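Local coordinates for nucleotidyltransferase-like protein (Exiguobacterium sibiricum, PDB 3C18) that is of unproven function but probably belongs to the nucleotidyltransferases and may transfer a nucleotide to a substrate not yet identified, at residues 34-39 with 55-60; 148-153 with 203-208; 162-167 with 217-222; 269-274 with 282-287. All coordinates share one frame; numbering follows the deposited sequence. Where two conformers were deposited one is given.

Contact 1: 34-39 with 55-60; sequences LTDQFD and VKHYRL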
# COMPACT_ATOMS: atom_id res chain seq x y z
N LEU A 34 16.83 7.22 -10.29
CA LEU A 34 17.04 8.07 -9.12
C LEU A 34 16.65 9.52 -9.39
O LEU A 34 16.24 10.28 -8.49
CB LEU A 34 18.52 8.06 -8.68
CG LEU A 34 18.82 8.84 -7.40
CD1 LEU A 34 18.25 8.08 -6.17
CD2 LEU A 34 20.31 9.13 -7.21
N THR A 35 16.77 9.89 -10.66
CA THR A 35 16.56 11.28 -11.07
C THR A 35 15.49 11.37 -12.15
O THR A 35 15.49 12.29 -12.96
CB THR A 35 17.87 11.96 -11.55
OG1 THR A 35 18.45 11.19 -12.60
CG2 THR A 35 18.86 12.05 -10.43
N ASP A 36 14.58 10.41 -12.11
CA ASP A 36 13.43 10.37 -13.00
C ASP A 36 13.80 10.31 -14.47
O ASP A 36 13.06 10.78 -15.32
CB ASP A 36 12.57 11.62 -12.79
CG ASP A 36 11.64 11.51 -11.58
OD1 ASP A 36 11.64 10.45 -10.96
OD2 ASP A 36 10.88 12.47 -11.31
N GLN A 37 14.96 9.74 -14.75
CA GLN A 37 15.45 9.58 -16.16
C GLN A 37 15.81 10.93 -16.77
O GLN A 37 15.86 11.10 -18.01
CB GLN A 37 14.45 8.85 -17.05
CG GLN A 37 14.40 7.33 -16.77
CD GLN A 37 13.46 6.98 -15.63
OE1 GLN A 37 12.43 7.63 -15.43
NE2 GLN A 37 13.81 5.96 -14.86
N PHE A 38 16.01 11.87 -15.86
CA PHE A 38 16.49 13.23 -16.17
C PHE A 38 17.92 13.38 -15.69
O PHE A 38 18.50 12.44 -15.15
CB PHE A 38 15.58 14.30 -15.55
CG PHE A 38 14.37 14.61 -16.39
CD1 PHE A 38 14.03 13.81 -17.46
CD2 PHE A 38 13.58 15.69 -16.12
CE1 PHE A 38 12.94 14.09 -18.24
CE2 PHE A 38 12.49 15.96 -16.90
CZ PHE A 38 12.16 15.16 -17.95
N ASP A 39 18.45 14.59 -15.84
CA ASP A 39 19.88 14.88 -15.61
C ASP A 39 20.15 15.33 -14.20
O ASP A 39 21.20 15.06 -13.62
CB ASP A 39 20.37 16.00 -16.56
CG ASP A 39 20.25 15.63 -18.02
OD1 ASP A 39 20.62 14.50 -18.37
OD2 ASP A 39 19.77 16.46 -18.83
N VAL A 55 5.22 17.32 -8.78
CA VAL A 55 6.40 17.25 -9.68
C VAL A 55 6.23 18.18 -10.88
O VAL A 55 5.15 18.35 -11.41
CB VAL A 55 6.68 15.86 -10.19
CG1 VAL A 55 7.94 15.84 -11.09
CG2 VAL A 55 6.75 14.86 -9.04
N LYS A 56 7.34 18.77 -11.26
CA LYS A 56 7.44 19.67 -12.42
C LYS A 56 8.68 19.24 -13.22
O LYS A 56 9.66 18.82 -12.66
CB LYS A 56 7.60 21.11 -11.95
CG LYS A 56 6.56 21.54 -10.91
CD LYS A 56 6.71 23.01 -10.53
CE LYS A 56 5.81 23.39 -9.33
NZ LYS A 56 5.58 24.87 -9.11
N HIS A 57 8.58 19.31 -14.54
CA HIS A 57 9.67 18.93 -15.48
C HIS A 57 10.07 20.08 -16.38
O HIS A 57 9.25 20.68 -17.05
CB HIS A 57 9.26 17.77 -16.40
CG HIS A 57 9.21 16.44 -15.73
ND1 HIS A 57 8.65 15.33 -16.32
CD2 HIS A 57 9.60 16.05 -14.50
CE1 HIS A 57 8.74 14.30 -15.49
NE2 HIS A 57 9.33 14.71 -14.39
N TYR A 58 11.36 20.33 -16.41
CA TYR A 58 11.98 21.41 -17.15
C TYR A 58 13.15 20.97 -18.02
O TYR A 58 13.79 19.97 -17.76
CB TYR A 58 12.58 22.42 -16.16
CG TYR A 58 11.61 23.00 -15.17
CD1 TYR A 58 10.74 24.03 -15.53
CD2 TYR A 58 11.55 22.52 -13.86
CE1 TYR A 58 9.86 24.55 -14.63
CE2 TYR A 58 10.66 23.05 -12.94
CZ TYR A 58 9.82 24.06 -13.34
OH TYR A 58 8.94 24.59 -12.44
N ARG A 59 13.42 21.76 -19.05
CA ARG A 59 14.72 21.70 -19.76
C ARG A 59 15.30 23.12 -19.78
O ARG A 59 14.63 24.10 -20.13
CB ARG A 59 14.64 21.12 -21.18
CG ARG A 59 16.04 20.77 -21.71
CD ARG A 59 15.96 20.04 -23.03
NE ARG A 59 15.44 20.88 -24.08
CZ ARG A 59 15.14 20.45 -25.30
NH1 ARG A 59 15.33 19.18 -25.60
NH2 ARG A 59 14.65 21.27 -26.20
N LEU A 60 16.52 23.22 -19.30
CA LEU A 60 17.20 24.51 -19.28
C LEU A 60 18.46 24.34 -20.09
O LEU A 60 19.45 23.72 -19.66
CB LEU A 60 17.48 25.03 -17.87
CG LEU A 60 18.19 26.39 -17.91
CD1 LEU A 60 17.47 27.41 -18.81
CD2 LEU A 60 18.39 26.94 -16.51
O HOH W 1 8.78 12.37 -12.72
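The one aromatic pair here is edge-to-face. Phe38 turns an edge toward the His57 imidazole, with the ring planes 53° apart and the centroids 4.6 Å apart. Its CE2 does the touching, over one face of the imidazole and toward the rim, 3.5 Å from His57 CG. Both side chains have CG anti to the carbonyl carbon and cross at about a right angle.

The polar link passes through a water. That water donates to Asp36 OD2 at 2.5 Å and lies in the imidazole plane, 2.9 Å from His57 NE2; the direct OD2 to NE2 separation is 4.1 Å. Asp36 is further gripped by a salt bridge from OD1 to Arg86 and by bonds from OD2 to Ser66 and His68, while His57 ND1 bonds Tyr286 OH of the second subunit. An alanine at His57, lacking the ring, would probably leave Phe38 less well packed and the water less well fixed, and weaken the subunit interface by one hydrogen bond.

Hydrogen bonds within the loop shape it: Thr35 to Phe38 form a type I' turn, closed by Phe38 N to Thr35 O at 3.0 Å, and the side-chain hydroxyl Thr35 OG1 donates to Phe38 O at 2.8 Å. The turn is in the loop that connects strands 19-26 and 40-46. It faces strand 53-60, an edge strand of this chain's sheet that pairs with strand 63-71 and, at Tyr58 to Leu60, with a strand of the second subunit; Tyr58 packs on helix 2-15.

Contact 2: 148-153 with 203-208; sequences DAYTHV and QRIHLA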
# COMPACT_ATOMS: atom_id res chain seq x y z
N ASP A 148 -2.54 -19.60 -4.81
CA ASP A 148 -2.88 -18.35 -4.11
C ASP A 148 -2.29 -18.30 -2.70
O ASP A 148 -1.86 -17.27 -2.20
CB ASP A 148 -4.38 -18.19 -4.09
CG ASP A 148 -4.95 -17.82 -5.46
OD1 ASP A 148 -4.75 -16.66 -5.86
OD2 ASP A 148 -5.59 -18.66 -6.09
N ALA A 149 -2.28 -19.45 -2.04
CA ALA A 149 -1.71 -19.54 -0.69
C ALA A 149 -0.22 -19.27 -0.76
O ALA A 149 0.37 -18.61 0.09
CB ALA A 149 -1.97 -20.94 -0.08
N TYR A 150 0.40 -19.83 -1.78
CA TYR A 150 1.84 -19.62 -2.02
C TYR A 150 2.13 -18.16 -2.11
O TYR A 150 3.10 -17.68 -1.54
CB TYR A 150 2.29 -20.27 -3.31
CG TYR A 150 3.79 -20.25 -3.52
CD1 TYR A 150 4.44 -19.10 -3.96
CD2 TYR A 150 4.55 -21.37 -3.24
CE1 TYR A 150 5.83 -19.08 -4.16
CE2 TYR A 150 5.95 -21.36 -3.44
CZ TYR A 150 6.58 -20.23 -3.91
OH TYR A 150 7.96 -20.23 -4.11
N THR A 151 1.25 -17.44 -2.79
CA THR A 151 1.44 -16.00 -2.95
C THR A 151 1.52 -15.30 -1.61
O THR A 151 2.40 -14.51 -1.36
CB THR A 151 0.35 -15.35 -3.85
OG1 THR A 151 0.40 -15.93 -5.16
CG2 THR A 151 0.60 -13.89 -3.98
N HIS A 152 0.59 -15.63 -0.71
CA HIS A 152 0.54 -14.99 0.61
C HIS A 152 1.64 -15.46 1.53
O HIS A 152 2.23 -14.67 2.25
CB HIS A 152 -0.85 -15.14 1.23
CG HIS A 152 -1.89 -14.38 0.48
ND1 HIS A 152 -2.37 -13.16 0.90
CD2 HIS A 152 -2.47 -14.62 -0.72
CE1 HIS A 152 -3.25 -12.71 0.02
NE2 HIS A 152 -3.32 -13.57 -0.97
N VAL A 153 1.97 -16.73 1.43
CA VAL A 153 3.03 -17.27 2.26
C VAL A 153 4.34 -16.59 1.92
O VAL A 153 5.13 -16.22 2.79
CB VAL A 153 3.18 -18.78 2.14
CG1 VAL A 153 4.55 -19.19 2.60
CG2 VAL A 153 2.08 -19.45 2.97
N GLN A 203 3.07 -29.56 0.10
CA GLN A 203 3.96 -29.82 1.20
C GLN A 203 4.85 -28.62 1.48
O GLN A 203 5.02 -28.23 2.63
CB GLN A 203 4.81 -31.06 0.94
CG GLN A 203 5.62 -31.46 2.13
CD GLN A 203 4.76 -31.96 3.28
OE1 GLN A 203 3.91 -32.83 3.09
NE2 GLN A 203 4.99 -31.43 4.48
N ARG A 204 5.37 -28.00 0.43
CA ARG A 204 6.33 -26.89 0.68
C ARG A 204 5.59 -25.71 1.34
O ARG A 204 6.11 -25.05 2.23
CB ARG A 204 7.07 -26.46 -0.57
CG ARG A 204 6.18 -25.77 -1.56
CD ARG A 204 6.96 -25.39 -2.82
NE ARG A 204 7.47 -26.56 -3.50
CZ ARG A 204 8.24 -26.49 -4.55
NH1 ARG A 204 8.60 -25.31 -5.03
NH2 ARG A 204 8.67 -27.60 -5.13
N ILE A 205 4.35 -25.49 0.93
CA ILE A 205 3.54 -24.42 1.53
C ILE A 205 3.23 -24.74 2.97
O ILE A 205 3.23 -23.89 3.84
CB ILE A 205 2.17 -24.20 0.76
CG1 ILE A 205 2.39 -23.74 -0.67
CG2 ILE A 205 1.29 -23.21 1.49
CD1 ILE A 205 1.13 -23.85 -1.53
N HIS A 206 2.93 -25.99 3.23
CA HIS A 206 2.54 -26.43 4.57
C HIS A 206 3.73 -26.28 5.53
O HIS A 206 3.60 -25.85 6.68
CB HIS A 206 2.14 -27.90 4.52
CG HIS A 206 1.90 -28.50 5.87
ND1 HIS A 206 0.81 -28.16 6.65
CD2 HIS A 206 2.58 -29.45 6.56
CE1 HIS A 206 0.85 -28.85 7.77
NE2 HIS A 206 1.92 -29.64 7.74
N LEU A 207 4.90 -26.67 5.03
CA LEU A 207 6.14 -26.55 5.82
C LEU A 207 6.50 -25.08 6.11
O LEU A 207 6.93 -24.70 7.21
CB LEU A 207 7.28 -27.22 5.07
CG LEU A 207 7.29 -28.74 5.08
CD1 LEU A 207 8.60 -29.18 4.45
CD2 LEU A 207 7.14 -29.28 6.50
N ALA A 208 6.25 -24.23 5.11
CA ALA A 208 6.48 -22.79 5.27
C ALA A 208 5.50 -22.23 6.26
O ALA A 208 5.85 -21.36 7.05
CB ALA A 208 6.39 -22.07 3.93
O HOH W 2 9.01 -22.48 -4.39
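Apolar side chains make most of the direct contact, and Ile205 is at its middle. Its two branches part: CG1 is anti to the carbonyl carbon and carries CD1 to within 4.1 Å of Tyr150 N, while CG2, anti to the backbone N, reaches Val153 CG2 at 4.1 Å and Ala149 CB at 4.3 Å. The Val153 methyls are likewise divided, for CG1 abuts Ala208 CB at 3.7 Å, the tightest approach between the segments.

Both segments belong to long helices, 146-167 and 201-218, of the all-helical region assigned to the YgxA-like substrate-binding family. Their local axes run in the same general direction, 34° apart and 10.2 Å at closest approach. Helix 116-142 adds Leu140 against Ala149 and Phe141 against Ile205, and helix 185-195 brings Leu194 against Tyr150 and Val153.

Tyr150 combines packing with polar bonding. With CG anti to the backbone N (chi1 -172°), its CD2 lies 4.1 Å from Ile205 CG1, and Arg204 CD sits at the ring edge. A water 2.5 Å from Tyr150 OH accepts from Arg204 NH1 at 2.9 Å. The same hydroxyl bonds Tyr150 OH of the second subunit, and Arg204 NH2 is held by Glu199 O.

Contact 3: 162-167 with 217-222; sequences RLSVLE and QSKVLS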
# COMPACT_ATOMS: atom_id res chain seq x y z
N ARG A 162 11.95 -8.40 6.66
CA ARG A 162 12.03 -6.94 6.95
C ARG A 162 11.98 -6.70 8.46
O ARG A 162 12.75 -5.92 9.01
CB ARG A 162 10.93 -6.17 6.21
CG ARG A 162 11.13 -6.13 4.68
CD ARG A 162 9.92 -5.58 3.93
NE ARG A 162 9.47 -4.33 4.52
CZ ARG A 162 10.00 -3.15 4.25
NH1 ARG A 162 11.01 -3.05 3.42
NH2 ARG A 162 9.53 -2.06 4.85
N LEU A 163 11.10 -7.43 9.13
CA LEU A 163 10.96 -7.34 10.59
C LEU A 163 12.23 -7.78 11.27
O LEU A 163 12.74 -7.13 12.21
CB LEU A 163 9.78 -8.18 11.07
CG LEU A 163 9.56 -8.28 12.57
CD1 LEU A 163 9.40 -6.94 13.24
CD2 LEU A 163 8.34 -9.14 12.78
N SER A 164 12.79 -8.86 10.76
CA SER A 164 14.02 -9.41 11.33
C SER A 164 15.17 -8.43 11.22
O SER A 164 16.01 -8.32 12.10
CB SER A 164 14.35 -10.74 10.67
OG SER A 164 13.26 -11.63 10.85
N VAL A 165 15.17 -7.66 10.14
CA VAL A 165 16.19 -6.64 9.90
C VAL A 165 15.98 -5.48 10.88
O VAL A 165 16.92 -5.02 11.53
CB VAL A 165 16.19 -6.14 8.45
CG1 VAL A 165 17.11 -4.94 8.28
CG2 VAL A 165 16.62 -7.27 7.52
N LEU A 166 14.75 -5.01 10.99
CA LEU A 166 14.42 -3.95 11.96
C LEU A 166 14.82 -4.37 13.37
O LEU A 166 15.35 -3.60 14.15
CB LEU A 166 12.90 -3.66 11.92
CG LEU A 166 12.40 -2.85 10.71
CD1 LEU A 166 10.87 -3.06 10.51
CD2 LEU A 166 12.73 -1.35 10.86
N GLU A 167 14.63 -5.64 13.68
CA GLU A 167 14.88 -6.12 15.04
C GLU A 167 16.32 -5.90 15.41
O GLU A 167 16.64 -5.73 16.56
CB GLU A 167 14.55 -7.61 15.22
CG GLU A 167 13.08 -7.90 15.35
CD GLU A 167 12.79 -9.38 15.48
OE1 GLU A 167 13.45 -10.18 14.78
OE2 GLU A 167 11.86 -9.76 16.24
N GLN A 217 5.18 -16.31 16.57
CA GLN A 217 5.07 -16.40 18.03
C GLN A 217 6.38 -15.89 18.66
O GLN A 217 6.41 -15.16 19.64
CB GLN A 217 4.83 -17.87 18.43
CG GLN A 217 5.00 -18.14 19.91
CD GLN A 217 3.78 -17.75 20.71
OE1 GLN A 217 2.75 -18.42 20.61
NE2 GLN A 217 3.89 -16.69 21.52
N SER A 218 7.48 -16.21 18.02
CA SER A 218 8.81 -15.86 18.55
C SER A 218 9.08 -14.35 18.53
O SER A 218 9.86 -13.85 19.32
CB SER A 218 9.91 -16.57 17.76
OG SER A 218 9.69 -17.98 17.69
N LYS A 219 8.46 -13.64 17.60
CA LYS A 219 8.70 -12.19 17.41
C LYS A 219 7.52 -11.35 17.86
O LYS A 219 7.38 -10.19 17.54
CB LYS A 219 8.99 -11.88 15.95
CG LYS A 219 10.18 -12.68 15.40
CD LYS A 219 10.66 -12.21 14.05
CE LYS A 219 11.85 -13.02 13.55
NZ LYS A 219 13.10 -12.64 14.23
N VAL A 220 6.68 -11.97 18.64
CA VAL A 220 5.43 -11.37 19.07
C VAL A 220 5.70 -10.07 19.82
O VAL A 220 4.98 -9.06 19.67
CB VAL A 220 4.59 -12.40 19.91
CG1 VAL A 220 5.21 -12.59 21.29
CG2 VAL A 220 3.14 -11.94 20.02
N LEU A 221 6.74 -10.08 20.63
CA LEU A 221 7.03 -8.88 21.44
C LEU A 221 7.58 -7.74 20.60
O LEU A 221 7.40 -6.56 20.92
CB LEU A 221 7.91 -9.18 22.65
CG LEU A 221 7.22 -10.00 23.75
CD1 LEU A 221 8.19 -10.24 24.93
CD2 LEU A 221 5.92 -9.32 24.22
N SER A 222 8.21 -8.09 19.49
CA SER A 222 8.77 -7.06 18.60
C SER A 222 7.63 -6.35 17.92
O SER A 222 7.62 -5.12 17.70
CB SER A 222 9.69 -7.68 17.55
OG SER A 222 10.89 -8.13 18.16
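Both carboxylate oxygens of Glu167 are satisfied across this contact, each by a different donor. OE1 takes Lys219 NZ on its syn lone pair at 2.5 Å, a very short salt bridge, while OE2 accepts from Ser222 OG at 2.7 Å on its anti lone pair. Glu167 stretches out beyond CG to reach them.

Lys219 stands at the junction of two helices, the first residue to leave helix 201-218 and the N-cap position of helix 220-231. Its chain runs straight until chi4 (-77°), where the bend turns NZ toward Glu167. On the way CD passes Leu163 CD2 at 4.1 Å, and CE lies 3.3 Å from Ser164 OG. NZ has a second carboxylate partner in Asp184, and Ser164 OG bonds Leu160 O in its own helix. An alanine at Glu167 removes the carboxylate that Lys219 and Ser222 share, and would probably loosen the tie between helix 146-167 and the junction, though Asp184 still meets Lys219.

Leu163 also packs on Met123 of helix 116-142. With two acids around one buried lysine, the ammonium is likely to stay charged, and the link is polar, one salt bridge and one hydrogen bond sharing a single carboxylate, beside the Leu163 packing.

Contact 4: 269-274 with 282-287; sequences IRISYQ and ELVTYE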
# COMPACT_ATOMS: atom_id res chain seq x y z
N ILE A 269 -2.66 -9.39 25.82
CA ILE A 269 -3.72 -8.41 26.00
C ILE A 269 -4.89 -9.12 26.63
O ILE A 269 -5.20 -10.27 26.31
CB ILE A 269 -4.16 -7.72 24.67
CG1 ILE A 269 -3.19 -6.59 24.30
CG2 ILE A 269 -5.53 -7.07 24.83
CD1 ILE A 269 -3.49 -5.97 22.94
N ARG A 270 -5.50 -8.44 27.58
CA ARG A 270 -6.65 -8.95 28.31
C ARG A 270 -7.94 -8.32 27.85
O ARG A 270 -8.09 -7.15 27.88
CB ARG A 270 -6.49 -8.69 29.83
CG ARG A 270 -7.64 -9.25 30.69
CD ARG A 270 -7.27 -9.27 32.20
NE ARG A 270 -6.46 -8.11 32.56
CZ ARG A 270 -5.18 -8.18 32.92
NH1 ARG A 270 -4.57 -9.36 33.02
NH2 ARG A 270 -4.52 -7.06 33.20
N ILE A 271 -8.88 -9.15 27.45
CA ILE A 271 -10.21 -8.69 27.01
C ILE A 271 -11.25 -8.77 28.12
O ILE A 271 -11.38 -9.77 28.83
CB ILE A 271 -10.70 -9.49 25.73
CG1 ILE A 271 -11.97 -8.87 25.19
CG2 ILE A 271 -10.92 -10.94 26.03
CD1 ILE A 271 -12.39 -9.41 23.84
N SER A 272 -11.99 -7.68 28.29
CA SER A 272 -13.06 -7.62 29.22
C SER A 272 -14.21 -6.79 28.69
O SER A 272 -14.19 -6.29 27.61
CB SER A 272 -12.59 -7.03 30.56
OG SER A 272 -12.08 -5.71 30.39
N TYR A 273 -15.24 -6.72 29.49
CA TYR A 273 -16.48 -6.12 29.10
C TYR A 273 -17.03 -5.26 30.21
O TYR A 273 -17.15 -5.72 31.32
CB TYR A 273 -17.47 -7.22 28.79
CG TYR A 273 -16.97 -8.22 27.76
CD1 TYR A 273 -17.12 -7.98 26.42
CD2 TYR A 273 -16.33 -9.38 28.16
CE1 TYR A 273 -16.67 -8.91 25.47
CE2 TYR A 273 -15.86 -10.28 27.23
CZ TYR A 273 -16.05 -10.05 25.89
OH TYR A 273 -15.59 -10.96 24.95
N GLN A 274 -17.38 -4.03 29.88
CA GLN A 274 -17.87 -3.07 30.86
C GLN A 274 -19.24 -2.55 30.51
O GLN A 274 -19.42 -1.87 29.51
CB GLN A 274 -16.92 -1.87 30.93
CG GLN A 274 -15.55 -2.17 31.52
CD GLN A 274 -14.66 -0.92 31.62
OE1 GLN A 274 -15.10 0.20 31.33
NE2 GLN A 274 -13.40 -1.12 32.03
N GLU A 282 -22.61 -3.26 26.68
CA GLU A 282 -21.25 -3.36 27.19
C GLU A 282 -20.26 -2.94 26.12
O GLU A 282 -20.42 -3.21 24.93
CB GLU A 282 -20.88 -4.77 27.62
CG GLU A 282 -21.72 -5.32 28.73
CD GLU A 282 -21.57 -6.80 28.86
OE1 GLU A 282 -22.19 -7.51 28.05
OE2 GLU A 282 -20.87 -7.27 29.77
N LEU A 283 -19.27 -2.20 26.55
CA LEU A 283 -18.14 -1.85 25.71
C LEU A 283 -17.07 -2.88 25.99
O LEU A 283 -16.82 -3.20 27.12
CB LEU A 283 -17.58 -0.46 26.05
CG LEU A 283 -18.27 0.71 25.32
CD1 LEU A 283 -19.70 0.39 25.11
CD2 LEU A 283 -18.13 1.94 26.14
N VAL A 284 -16.48 -3.40 24.92
CA VAL A 284 -15.35 -4.29 25.02
C VAL A 284 -14.15 -3.44 25.32
O VAL A 284 -13.99 -2.37 24.74
CB VAL A 284 -15.12 -5.06 23.73
CG1 VAL A 284 -14.12 -6.15 23.96
CG2 VAL A 284 -16.51 -5.60 23.23
N THR A 285 -13.31 -3.93 26.24
CA THR A 285 -12.12 -3.19 26.68
C THR A 285 -10.91 -4.10 26.69
O THR A 285 -11.02 -5.34 26.76
CB THR A 285 -12.33 -2.51 28.06
OG1 THR A 285 -12.42 -3.51 29.08
CG2 THR A 285 -13.59 -1.68 28.09
N TYR A 286 -9.78 -3.46 26.46
CA TYR A 286 -8.50 -4.14 26.24
C TYR A 286 -7.41 -3.54 27.07
O TYR A 286 -7.32 -2.30 27.24
CB TYR A 286 -8.10 -4.03 24.78
CG TYR A 286 -9.17 -4.49 23.84
CD1 TYR A 286 -9.36 -5.82 23.58
CD2 TYR A 286 -10.04 -3.58 23.25
CE1 TYR A 286 -10.35 -6.24 22.72
CE2 TYR A 286 -11.03 -4.01 22.38
CZ TYR A 286 -11.17 -5.36 22.11
OH TYR A 286 -12.16 -5.84 21.26
N GLU A 287 -6.57 -4.41 27.60
CA GLU A 287 -5.50 -3.94 28.48
C GLU A 287 -4.26 -4.82 28.33
O GLU A 287 -4.40 -6.02 28.31
CB GLU A 287 -5.98 -4.01 29.94
CG GLU A 287 -5.17 -3.16 30.91
CD GLU A 287 -5.76 -3.20 32.33
OE1 GLU A 287 -6.57 -4.12 32.61
OE2 GLU A 287 -5.42 -2.28 33.13
O HOH W 3 -9.56 -5.50 29.51
O HOH W 4 -8.65 -5.81 32.04
O HOH W 5 -20.10 -6.85 32.19
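This is the beta hairpin of the region assigned to the helix-turn-helix family, consistent with the wing of a winged-helix fold; strand 238-239 adds to the sheet alongside strand 281-288. The two strands are antiparallel, with hydrogen-bonded pairs at Arg270 with Glu287, Ser272 with Thr285 and Gln274 with Leu283. Each pair makes two backbone bonds; the straightest is Arg270 N to Glu287 O, 2.8 Å and 173°, in the carbonyl plane.

One face carries Ile271, Tyr273, Val284 and Tyr286. Ile271, with CG1 anti to the backbone N, sets CG1 3.7 Å from Val284 CG1 and lies alongside Tyr286, its CD1 3.9 Å from CE1 of that ring. Tyr273 runs beside Val284, CE1 to CG2 4.0 Å. Both tyrosine hydroxyls bond the second subunit, Tyr273 to Arg64 and Tyr286 to His57, and Glu282 forms a salt bridge with Arg59 there. That subunit's strand pairs with Glu282 and Leu283, so the sheet continues across the dimer.

The other face is more polar. Arg270 and Glu287 lie side by side, their flat groups 83° apart, in a long salt bridge from NH2 to OE1 at 3.6 Å, reinforced by a water that accepts from Arg270 NE and donates to OE1. Gln274 crosses Thr285 at about a right angle, its CD against CG2. Ser272 and Thr285 both hold their hydroxyls between backbone N and carbonyl carbon, which brings OG and OG1 to 2.6 Å; a second water lies 2.7 Å from Ser272 OG and donates to Arg270 O.

Overall arrangement
Contacts 2 and 3 share helices 146-167 and 201-218, gripping them at two levels with centres 20 Å apart: apolar at 148-153 with 203-208, polar, with a salt bridge and a hydrogen bond, at 162-167 with 217-222. Contact 3 also leads into helix 220-231, toward contact 4, whose nearest atoms are about 9 Å away. Contacts 1 and 4 lie on opposite sides of the chain's centre, 54 Å apart between centres, yet the dimer joins them: strand 53-60 of one subunit pairs with strand 281-288 of the other, and His57 meets Tyr286. Glycerol, probably from crystallisation, lies near Phe38 and near Tyr286; whether it marks a pocket is not known. Contact 2 touches the second subunit too.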